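Local structure of peptidase M28 (Shewanella amazonensis SB2B, 3IIB) at residues D179-T184 / H402-T407; V91-G96 / A198-N203. The protein probably works as a zinc-dependent carboxypeptidase or dipeptidase of peptidase family M28, active as a homodimer in which each subunit carries a pair of zinc ions. All coordinates share one frame; numbering follows the deposited sequence.

Contact 1 (D179-T184 / H402-T407); sequences DRMAHT and HTPNDT. With ZN (zinc ion), chain B.
Thr184 and His402 are joined by two hydrogen bonds. Thr184 N donates one to His402 O at 2.9 Å, and His402 ND1 donates the other to Thr184 O at 3.0 Å. The second bond lies close to the plane of the imidazole, but its donor stands well above the plane of the Thr184 carbonyl. It fixes the rotation of the ring, whose other nitrogen, NE2, binds a zinc ion at 2.3 Å. Histidine suits this place because one ring can bind a metal through one nitrogen and donate a hydrogen bond through the other. The loop 179-184 is thus second shell to one site of the two-zinc centre of M28 peptidases, where Asp269 and Glu304 bind the same ion.

The other ring, that of His183, carries the methyl CG2 of Thr403 over the centre of one face, a CH-pi contact; its NE2 is hydrogen-bonded to Asp177. An alanine in place of His183 would probably leave that methyl without its aromatic floor and Asp177 without this partner.

Thr403 opens a type I turn that runs to Asp406. Its OG1 accepts from Asn405 N at 2.9 Å, an ST turn, and is also hydrogen-bonded to Tyr400 O. Selenomethionine Met181 packs against the turn. The bend at chi2 (-82°) sets SE 3.8 Å from Asn405 CB, and a second at chi3 brings CE to 4.0 Å from Pro404 CG.

A water donates to Asp179 OD2 and accepts from Asn405 ND2. Both side chains also reach the dimer interface: Asp179 bonds to Asn405 of the second subunit, and Asn405 OD1 accepts from Arg180 N of that subunit.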
loop_
_atom_site.group_PDB
_atom_site.type_symbol
_atom_site.label_atom_id
_atom_site.label_comp_id
_atom_site.label_asym_id
_atom_site.label_seq_id
_atom_site.Cartn_x
_atom_site.Cartn_y
_atom_site.Cartn_z
ATOM N N ASP A 179 -0.176 -2.219 -5.213
ATOM C CA ASP A 179 -0.416 -1.083 -4.324
ATOM C C ASP A 179 -0.007 0.230 -4.975
ATOM O O ASP A 179 0.807 0.269 -5.906
ATOM C CB ASP A 179 0.357 -1.267 -3.047
ATOM C CG ASP A 179 -0.126 -2.418 -2.226
ATOM O OD1 ASP A 179 -1.373 -2.594 -2.095
ATOM O OD2 ASP A 179 0.746 -3.177 -1.726
ATOM N N ARG A 180 -0.593 1.308 -4.464
ATOM C CA ARG A 180 -0.339 2.657 -4.942
ATOM C C ARG A 180 0.959 3.151 -4.301
ATOM O O ARG A 180 0.985 4.157 -3.573
ATOM C CB ARG A 180 -1.524 3.555 -4.652
ATOM C CG ARG A 180 -1.514 4.804 -5.490
ATOM C CD ARG A 180 -2.229 4.558 -6.797
ATOM N NE ARG A 180 -2.173 5.726 -7.671
ATOM C CZ ARG A 180 -2.959 6.789 -7.565
ATOM N NH1 ARG A 180 -3.888 6.869 -6.625
ATOM N NH2 ARG A 180 -2.818 7.783 -8.440
HETATM N N MSE A 181 2.047 2.443 -4.627
HETATM C CA MSE A 181 3.360 2.687 -4.066
HETATM C C MSE A 181 4.317 2.753 -5.273
HETATM O O MSE A 181 4.334 1.835 -6.113
HETATM C CB MSE A 181 3.783 1.511 -3.168
HETATM C CG MSE A 181 2.892 1.305 -1.965
HETATM SE SE MSE A 181 3.335 2.473 -0.527
HETATM C CE MSE A 181 2.927 4.241 -1.030
ATOM N N ALA A 182 5.123 3.823 -5.313
ATOM C CA ALA A 182 6.153 3.973 -6.320
ATOM C C ALA A 182 7.488 3.455 -5.750
ATOM O O ALA A 182 7.877 3.788 -4.605
ATOM C CB ALA A 182 6.233 5.415 -6.833
ATOM N N HIS A 183 8.144 2.593 -6.533
ATOM C CA HIS A 183 9.383 1.947 -6.112
ATOM C C HIS A 183 10.561 2.741 -6.693
ATOM O O HIS A 183 10.639 2.959 -7.912
ATOM C CB HIS A 183 9.492 0.518 -6.625
ATOM C CG HIS A 183 8.463 -0.438 -6.130
ATOM N ND1 HIS A 183 8.799 -1.631 -5.512
ATOM C CD2 HIS A 183 7.110 -0.420 -6.208
ATOM C CE1 HIS A 183 7.702 -2.310 -5.255
ATOM N NE2 HIS A 183 6.660 -1.594 -5.661
ATOM N N THR A 184 11.455 3.191 -5.812
ATOM C CA THR A 184 12.694 3.848 -6.226
ATOM C C THR A 184 13.814 2.817 -6.396
ATOM O O THR A 184 13.554 1.614 -6.462
ATOM C CB THR A 184 13.066 5.000 -5.236
ATOM O OG1 THR A 184 14.052 5.856 -5.842
ATOM C CG2 THR A 184 13.473 4.494 -3.780
ATOM N N HIS A 402 11.957 -1.094 -1.673
ATOM C CA HIS A 402 12.157 0.203 -2.291
ATOM C C HIS A 402 10.913 1.082 -2.387
ATOM O O HIS A 402 10.875 2.067 -3.198
ATOM C CB HIS A 402 12.839 0.055 -3.655
ATOM C CG HIS A 402 14.269 -0.382 -3.589
ATOM N ND1 HIS A 402 15.133 -0.259 -4.673
ATOM C CD2 HIS A 402 14.977 -1.004 -2.611
ATOM C CE1 HIS A 402 16.317 -0.749 -4.332
ATOM N NE2 HIS A 402 16.252 -1.195 -3.091
ATOM N N THR A 403 9.918 0.780 -1.546
ATOM C CA THR A 403 8.727 1.622 -1.393
ATOM C C THR A 403 8.645 2.291 -0.044
ATOM O O THR A 403 9.338 1.876 0.914
ATOM C CB THR A 403 7.425 0.792 -1.550
ATOM O OG1 THR A 403 7.249 -0.028 -0.375
ATOM C CG2 THR A 403 7.470 -0.057 -2.854
ATOM N N PRO A 404 7.730 3.271 0.096
ATOM C CA PRO A 404 7.398 3.751 1.449
ATOM C C PRO A 404 6.771 2.715 2.372
ATOM O O PRO A 404 6.619 2.989 3.554
ATOM C CB PRO A 404 6.413 4.903 1.200
ATOM C CG PRO A 404 6.672 5.318 -0.271
ATOM C CD PRO A 404 7.061 4.065 -0.963
ATOM N N ASN A 405 6.364 1.578 1.807
ATOM C CA ASN A 405 5.766 0.505 2.542
ATOM C C ASN A 405 6.791 -0.470 3.116
ATOM O O ASN A 405 6.403 -1.434 3.766
ATOM C CB ASN A 405 4.793 -0.236 1.630
ATOM C CG ASN A 405 3.525 -0.660 2.318
ATOM O OD1 ASN A 405 3.215 -0.244 3.442
ATOM N ND2 ASN A 405 2.743 -1.508 1.617
ATOM N N ASP A 406 8.092 -0.222 2.934
ATOM C CA ASP A 406 9.136 -1.054 3.571
ATOM C C ASP A 406 9.309 -0.655 5.035
ATOM O O ASP A 406 10.201 0.149 5.398
ATOM C CB ASP A 406 10.458 -0.990 2.813
ATOM C CG ASP A 406 11.494 -1.900 3.429
ATOM O OD1 ASP A 406 11.082 -2.629 4.359
ATOM O OD2 ASP A 406 12.667 -1.918 2.991
ATOM N N THR A 407 8.416 -1.207 5.848
ATOM C CA THR A 407 8.279 -0.830 7.252
ATOM C C THR A 407 8.306 -2.066 8.138
ATOM O O THR A 407 8.131 -3.193 7.667
ATOM C CB THR A 407 6.970 -0.008 7.502
ATOM O OG1 THR A 407 5.835 -0.761 7.099
ATOM C CG2 THR A 407 6.970 1.322 6.740
HETATM ZN ZN ZN B . 17.917 -2.363 -2.059
HETATM O O HOH W 1 3.264 -2.233 -1.107
HETATM O O HOH W 2 17.941 -3.753 -3.677
HETATM O O HOH W 3 19.524 -3.696 -1.621
#

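Contact 2 (V91-G96 / A198-N203); sequences VVTALG and AAAISN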
loop_
_atom_site.group_PDB
_atom_site.type_symbol
_atom_site.label_atom_id
_atom_site.label_comp_id
_atom_site.label_asym_id
_atom_site.label_seq_id
_atom_site.Cartn_x
_atom_site.Cartn_y
_atom_site.Cartn_z
ATOM N N VAL A 91 0.962 8.522 -8.811
ATOM C CA VAL A 91 1.800 8.385 -7.620
ATOM C C VAL A 91 3.154 7.951 -8.209
ATOM O O VAL A 91 3.266 6.934 -8.898
ATOM C CB VAL A 91 1.276 7.364 -6.587
ATOM C CG1 VAL A 91 2.386 6.950 -5.606
ATOM C CG2 VAL A 91 0.031 7.969 -5.790
ATOM N N VAL A 92 4.131 8.795 -7.994
ATOM C CA VAL A 92 5.410 8.711 -8.685
ATOM C C VAL A 92 6.508 8.882 -7.653
ATOM O O VAL A 92 6.317 9.546 -6.638
ATOM C CB VAL A 92 5.504 9.801 -9.795
ATOM C CG1 VAL A 92 5.528 11.211 -9.211
ATOM C CG2 VAL A 92 6.704 9.610 -10.678
ATOM N N THR A 93 7.683 8.358 -7.968
ATOM C CA THR A 93 8.889 8.721 -7.245
ATOM C C THR A 93 10.086 8.785 -8.202
ATOM O O THR A 93 10.166 8.033 -9.169
ATOM C CB THR A 93 9.155 7.726 -6.086
ATOM O OG1 THR A 93 10.102 8.306 -5.177
ATOM C CG2 THR A 93 9.660 6.402 -6.627
ATOM N N ALA A 94 11.030 9.669 -7.909
ATOM C CA ALA A 94 12.238 9.770 -8.710
ATOM C C ALA A 94 13.015 8.459 -8.558
ATOM O O ALA A 94 13.074 7.872 -7.453
ATOM C CB ALA A 94 13.121 10.963 -8.216
ATOM N N LEU A 95 13.642 8.041 -9.649
ATOM C CA LEU A 95 14.677 7.024 -9.578
ATOM C C LEU A 95 15.889 7.622 -8.896
ATOM O O LEU A 95 16.175 8.803 -9.038
ATOM C CB LEU A 95 15.018 6.475 -10.968
ATOM C CG LEU A 95 13.822 5.832 -11.698
ATOM C CD1 LEU A 95 14.315 5.133 -13.012
ATOM C CD2 LEU A 95 13.041 4.883 -10.794
ATOM N N GLY A 96 16.583 6.791 -8.113
ATOM C CA GLY A 96 17.745 7.231 -7.369
ATOM C C GLY A 96 18.820 7.802 -8.250
ATOM O O GLY A 96 19.327 7.133 -9.112
ATOM N N ALA A 198 13.906 10.959 -14.526
ATOM C CA ALA A 198 13.577 9.540 -14.548
ATOM C C ALA A 198 12.805 9.213 -13.267
ATOM O O ALA A 198 13.308 9.484 -12.186
ATOM C CB ALA A 198 14.860 8.695 -14.587
ATOM N N ALA A 199 11.610 8.627 -13.409
ATOM C CA ALA A 199 10.728 8.338 -12.302
ATOM C C ALA A 199 10.052 6.996 -12.501
ATOM O O ALA A 199 9.934 6.513 -13.624
ATOM C CB ALA A 199 9.682 9.429 -12.182
ATOM N N ALA A 200 9.645 6.403 -11.391
ATOM C CA ALA A 200 8.796 5.205 -11.373
ATOM C C ALA A 200 7.397 5.595 -10.909
ATOM O O ALA A 200 7.241 6.431 -10.008
ATOM C CB ALA A 200 9.380 4.149 -10.442
ATOM N N ILE A 201 6.386 4.981 -11.532
ATOM C CA ILE A 201 5.006 5.171 -11.133
ATOM C C ILE A 201 4.496 3.870 -10.552
ATOM O O ILE A 201 5.100 2.805 -10.764
ATOM C CB ILE A 201 4.101 5.685 -12.264
ATOM C CG1 ILE A 201 3.922 4.625 -13.385
ATOM C CG2 ILE A 201 4.618 7.014 -12.794
ATOM C CD1 ILE A 201 3.116 5.110 -14.617
ATOM N N SER A 202 3.443 3.974 -9.737
ATOM C CA SER A 202 2.898 2.792 -9.089
ATOM C C SER A 202 2.369 1.861 -10.141
ATOM O O SER A 202 2.014 2.272 -11.239
ATOM C CB SER A 202 1.782 3.114 -8.081
ATOM O OG SER A 202 0.564 3.494 -8.701
ATOM N N ASN A 203 2.296 0.589 -9.780
ATOM C CA ASN A 203 1.680 -0.406 -10.642
ATOM C C ASN A 203 0.238 -0.079 -11.086
ATOM O O ASN A 203 -0.031 -0.146 -12.278
ATOM C CB ASN A 203 1.841 -1.781 -9.994
ATOM C CG ASN A 203 3.140 -2.446 -10.415
ATOM O OD1 ASN A 203 3.261 -2.931 -11.541
ATOM N ND2 ASN A 203 4.159 -2.351 -9.566
#
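Val92 and Ile201 face each other as an antiparallel non-hydrogen-bonded pair on one side of the sheet, with Val92 CG2 3.9 Å from Ile201 CG2. The same valine methyl, set anti to the backbone N, also presses on Ala199 CB at 3.3 Å, closer than usual van der Waals contact. Ile201 starts on this side, but the end of its chain leads away from the neighbouring strand. Leucines of strand 220-242 pack here too: Leu223 against both Val92 and Ala199, and Leu225 against Ala199.

Thr93 and Ala200 point to the other side. They form the hydrogen-bonded pair, with Thr93 N to Ala200 O and Ala200 N to Thr93 O both 2.8 Å long. The short segments run antiparallel at 148°, and the join places strand 198-201 between strand 88-94 and its parallel neighbour 168-172 in the large mixed sheet. Thr93 OG1, anti to its backbone N (chi1 -164°), is hydrogen-bonded to Glu263.

Past the strand end, Leu95 reaches back across its partner: CD1 lies 3.9 Å from Ala198 CB and CD2 3.8 Å from Ala200 CB. Each branch of the forked leucine end rests on one alanine, whose short side chain suits the close approach. Leu95 N bonds to Ala198 O at 2.9 Å. At the opposite end Ser202 N bonds to Val91 O. Ser202 is the N-cap of helix 203-213, its short hydroxyl side chain well suited to capping a backbone N there; OG is also hydrogen-bonded to Asp205.

How the contacts relate
From the N terminus the chain first lays down 91-96 on strand 88-94, then passes through 179-184 in the loop after strand 168-172. At 198-203 contact 2 closes a loop of 101 intervening residues. Only much later, beyond the metal-binding residues Asp269 and Glu304, does 402-407 close contact 1 across 217 residues. The segments alternate, so the two closures cross rather than nest. Loop 179-184 lies between them: Thr184 OG1 makes a probable hydrogen bond to Ala94 O at 2.8 Å, and Ala182 CB packs on Thr93 N. The loop that supplies the zinc ligand His402 is thereby tied, through 179-184, to the large mixed sheet.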